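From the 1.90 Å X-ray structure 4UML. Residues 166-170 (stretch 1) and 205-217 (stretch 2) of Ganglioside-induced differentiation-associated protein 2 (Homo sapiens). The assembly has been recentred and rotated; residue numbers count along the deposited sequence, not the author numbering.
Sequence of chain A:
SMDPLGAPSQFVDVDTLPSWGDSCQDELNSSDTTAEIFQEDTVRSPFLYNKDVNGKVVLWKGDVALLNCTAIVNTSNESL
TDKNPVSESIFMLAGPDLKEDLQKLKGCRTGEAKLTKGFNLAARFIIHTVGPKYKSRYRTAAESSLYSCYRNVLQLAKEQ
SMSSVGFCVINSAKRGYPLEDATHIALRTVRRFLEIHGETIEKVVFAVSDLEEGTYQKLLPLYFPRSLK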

# COMPACT_ATOMS: atom_id res chain seq x y z
N GLY A 166 1.00 -5.84 -0.87
CA GLY A 166 0.93 -5.00 -2.04
C GLY A 166 0.19 -3.71 -1.76
O GLY A 166 -1.01 -3.71 -1.64
N PHE A 167 0.92 -2.62 -1.63
CA PHE A 167 0.30 -1.31 -1.50
C PHE A 167 -0.13 -0.73 -2.83
O PHE A 167 0.62 -0.77 -3.79
N CYS A 168 -1.34 -0.18 -2.85
CA CYS A 168 -1.72 0.79 -3.87
C CYS A 168 -1.20 2.13 -3.36
O CYS A 168 -0.75 2.26 -2.20
N VAL A 169 -1.27 3.13 -4.22
CA VAL A 169 -1.04 4.48 -3.77
C VAL A 169 -2.28 4.84 -2.97
O VAL A 169 -3.38 4.93 -3.53
N ILE A 170 -2.15 4.97 -1.63
CA ILE A 170 -3.35 5.10 -0.80
C ILE A 170 -4.09 6.44 -1.03
O ILE A 170 -5.30 6.51 -0.88
N VAL A 205 5.38 -4.27 -1.71
CA VAL A 205 5.33 -3.82 -3.07
C VAL A 205 4.54 -2.55 -3.13
O VAL A 205 3.38 -2.50 -2.71
N PHE A 206 5.19 -1.51 -3.67
CA PHE A 206 4.51 -0.28 -4.03
C PHE A 206 4.09 -0.38 -5.49
O PHE A 206 4.93 -0.22 -6.37
N ALA A 207 2.81 -0.71 -5.71
CA ALA A 207 2.19 -0.73 -7.02
C ALA A 207 1.81 0.68 -7.44
O ALA A 207 1.03 1.36 -6.74
N VAL A 208 2.35 1.12 -8.57
CA VAL A 208 2.14 2.49 -9.05
C VAL A 208 1.62 2.52 -10.49
O VAL A 208 1.72 1.55 -11.20
N SER A 209 1.02 3.64 -10.89
CA SER A 209 0.70 3.87 -12.30
C SER A 209 1.67 4.90 -12.83
O SER A 209 2.56 5.35 -12.12
N ASP A 210 1.52 5.26 -14.11
CA ASP A 210 2.42 6.25 -14.72
C ASP A 210 2.34 7.59 -14.01
O ASP A 210 3.33 8.31 -13.91
N LEU A 211 1.17 7.90 -13.49
CA LEU A 211 0.99 9.11 -12.71
C LEU A 211 2.03 9.23 -11.57
O LEU A 211 2.63 10.29 -11.40
N GLU A 212 2.28 8.13 -10.84
CA GLU A 212 3.09 8.22 -9.60
C GLU A 212 4.52 7.71 -9.68
O GLU A 212 5.33 8.08 -8.85
N GLU A 213 4.83 6.85 -10.66
CA GLU A 213 6.13 6.17 -10.72
C GLU A 213 7.34 7.09 -10.53
O GLU A 213 8.22 6.83 -9.72
N GLY A 214 7.40 8.18 -11.29
CA GLY A 214 8.55 9.11 -11.24
C GLY A 214 8.81 9.67 -9.84
O GLY A 214 9.95 9.76 -9.40
N THR A 215 7.74 10.01 -9.14
CA THR A 215 7.87 10.52 -7.76
C THR A 215 8.41 9.46 -6.84
O THR A 215 9.28 9.74 -6.01
N TYR A 216 7.92 8.22 -6.97
CA TYR A 216 8.48 7.11 -6.20
C TYR A 216 9.95 6.87 -6.53
O TYR A 216 10.78 6.66 -5.62
N GLN A 217 10.29 6.93 -7.81
CA GLN A 217 11.69 6.75 -8.24
C GLN A 217 12.56 7.85 -7.64
O GLN A 217 13.63 7.57 -7.09

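Two parallel strands joined edge to edge expose their side chains alternately on the two faces of the sheet, so paired side chains meet alongside one another on a face, while beyond the end of the ladder a side chain can point straight at the neighbouring segment. The pairing of residues 166-170 with 205-217 illustrates both regimes within a few residues.

Gly166, bridged to Val205, brings no side chain, so its contribution is that of backbone alone: Gly166 CA makes a CA-H...O contact of 3.6 Å with Val205 O. Val205, a t rotamer, directs its CB to the sheet face on which a side chain at Gly166 would also lie.

Phe167 carries the ladder proper. Phe167 N donates to Val205 O at 2.7 Å, and Phe167 O accepts from Ala207 N at 2.9 Å, so one residue is held by two residues of the neighbouring strand that flank its bridge partner, Phe206, as is usual in parallel sheets. Because the two phenylalanines are in register, both side chains emerge on the same face, opposite to that of Val205. Both adopt the m rotamer, and their rings run near parallel, with planes at 22°. The centroids are nevertheless 6.0 Å apart and the rings are slid so that they barely overlap; the closest side-chain approach is instead Phe167 CB to Phe206 CD1, at 4.3 Å.

At Cys168 the strand has ended. Its side chain, a p rotamer, points away from the second stretch, but its carbonyl remains useful: water 1 donates to Cys168 O at 3.2 Å and hydrogen-bonds to Tyr216 OH at 2.6 Å, linking the loop to the helix.

Val169 then turns its side chain toward the other stretch. In the t rotamer, Val169 CG2 reaches a pocket lined by strand and helix alike, lying 4.1 Å from Val208 CG1, 4.2 Å from Tyr216 CE1, 3.8 Å from Ala207 O and 3.7 Å from Glu212 OE2. Val208 and Tyr216, both m, supply apolar surface. The carboxylate of Glu212 meets the methyl without a polar bond to it; its other oxygen is engaged at the start of the helix, where Glu212 OE1 accepts from Ser209 N at 2.8 Å and from Ser209 OG at 2.6 Å. Ser209 OG in turn caps the helix through a weak bond from Leu211 N, at 3.4 Å. With the two segments now further apart, water 2 spans the gap, accepting from Val169 N at 3.2 Å and donating to Ala207 O at 2.6 Å.

Ile170, an m,t rotamer directed sideways, makes no contact with the second stretch.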

# COMPACT_ATOMS: atom_id res chain seq x y z
CB PHE A 167 1.25 -0.29 -0.86
CG PHE A 167 1.37 -0.42 0.62
CD1 PHE A 167 0.45 0.20 1.47
CD2 PHE A 167 2.42 -1.12 1.17
CE1 PHE A 167 0.57 0.09 2.83
CE2 PHE A 167 2.54 -1.22 2.53
CZ PHE A 167 1.61 -0.64 3.36
CB CYS A 168 -3.23 0.83 -4.07
SG CYS A 168 -4.15 1.38 -2.59
CB VAL A 169 -0.81 5.40 -4.99
CG1 VAL A 169 -0.67 6.85 -4.55
CG2 VAL A 169 0.46 4.96 -5.73
CB ILE A 170 -3.03 4.86 0.73
CG1 ILE A 170 -2.70 3.36 0.92
CG2 ILE A 170 -4.19 5.26 1.64
CD1 ILE A 170 -2.23 2.97 2.30
CB VAL A 205 4.67 -4.85 -4.02
CG1 VAL A 205 4.64 -4.31 -5.44
CG2 VAL A 205 5.39 -6.16 -3.97
CB PHE A 206 5.43 0.90 -3.81
CG PHE A 206 5.85 1.11 -2.37
CD1 PHE A 206 4.98 1.68 -1.45
CD2 PHE A 206 7.14 0.81 -1.96
CE1 PHE A 206 5.36 1.90 -0.14
CE2 PHE A 206 7.54 1.04 -0.63
CZ PHE A 206 6.65 1.58 0.28
CB ALA A 207 0.94 -1.59 -7.01
CB VAL A 208 3.41 3.34 -8.93
CG1 VAL A 208 3.83 3.47 -7.47
CG2 VAL A 208 4.56 2.81 -9.78
CB SER A 209 -0.73 4.37 -12.47
OG SER A 209 -0.86 5.68 -11.94
CB ASP A 210 2.11 6.42 -16.22
CG ASP A 210 2.54 5.21 -17.04
OD1 ASP A 210 3.76 4.90 -17.04
OD2 ASP A 210 1.67 4.57 -17.67
CB LEU A 211 -0.45 9.15 -12.18
CG LEU A 211 -0.91 10.35 -11.33
CD1 LEU A 211 -0.77 11.68 -12.07
CD2 LEU A 211 -2.35 10.15 -10.89
CB GLU A 212 2.39 7.47 -8.43
CG GLU A 212 0.94 7.87 -8.22
CD GLU A 212 -0.03 6.90 -8.86
OE1 GLU A 212 0.40 6.15 -9.77
OE2 GLU A 212 -1.21 6.89 -8.43
CB GLU A 213 6.25 5.40 -12.06
CG GLU A 213 7.54 4.62 -12.24
CD GLU A 213 7.56 3.76 -13.50
OE1 GLU A 213 7.06 4.20 -14.55
OE2 GLU A 213 8.08 2.63 -13.44
CB THR A 215 6.52 11.05 -7.26
OG1 THR A 215 6.09 12.11 -8.11
CG2 THR A 215 6.58 11.56 -5.81
CB TYR A 216 7.66 5.83 -6.39
CG TYR A 216 6.47 5.75 -5.46
CD1 TYR A 216 5.34 6.47 -5.72
CD2 TYR A 216 6.50 4.97 -4.30
CE1 TYR A 216 4.25 6.42 -4.87
CE2 TYR A 216 5.42 4.93 -3.45
CZ TYR A 216 4.29 5.65 -3.75
OH TYR A 216 3.18 5.65 -2.91
CB GLN A 217 11.78 6.74 -9.77
CG GLN A 217 11.05 5.56 -10.38
CD GLN A 217 10.96 5.61 -11.90
OE1 GLN A 217 10.80 6.67 -12.50
NE2 GLN A 217 11.02 4.45 -12.52
O HOH W 1 2.11 3.65 -1.57
O HOH W 2 -1.53 1.79 -7.06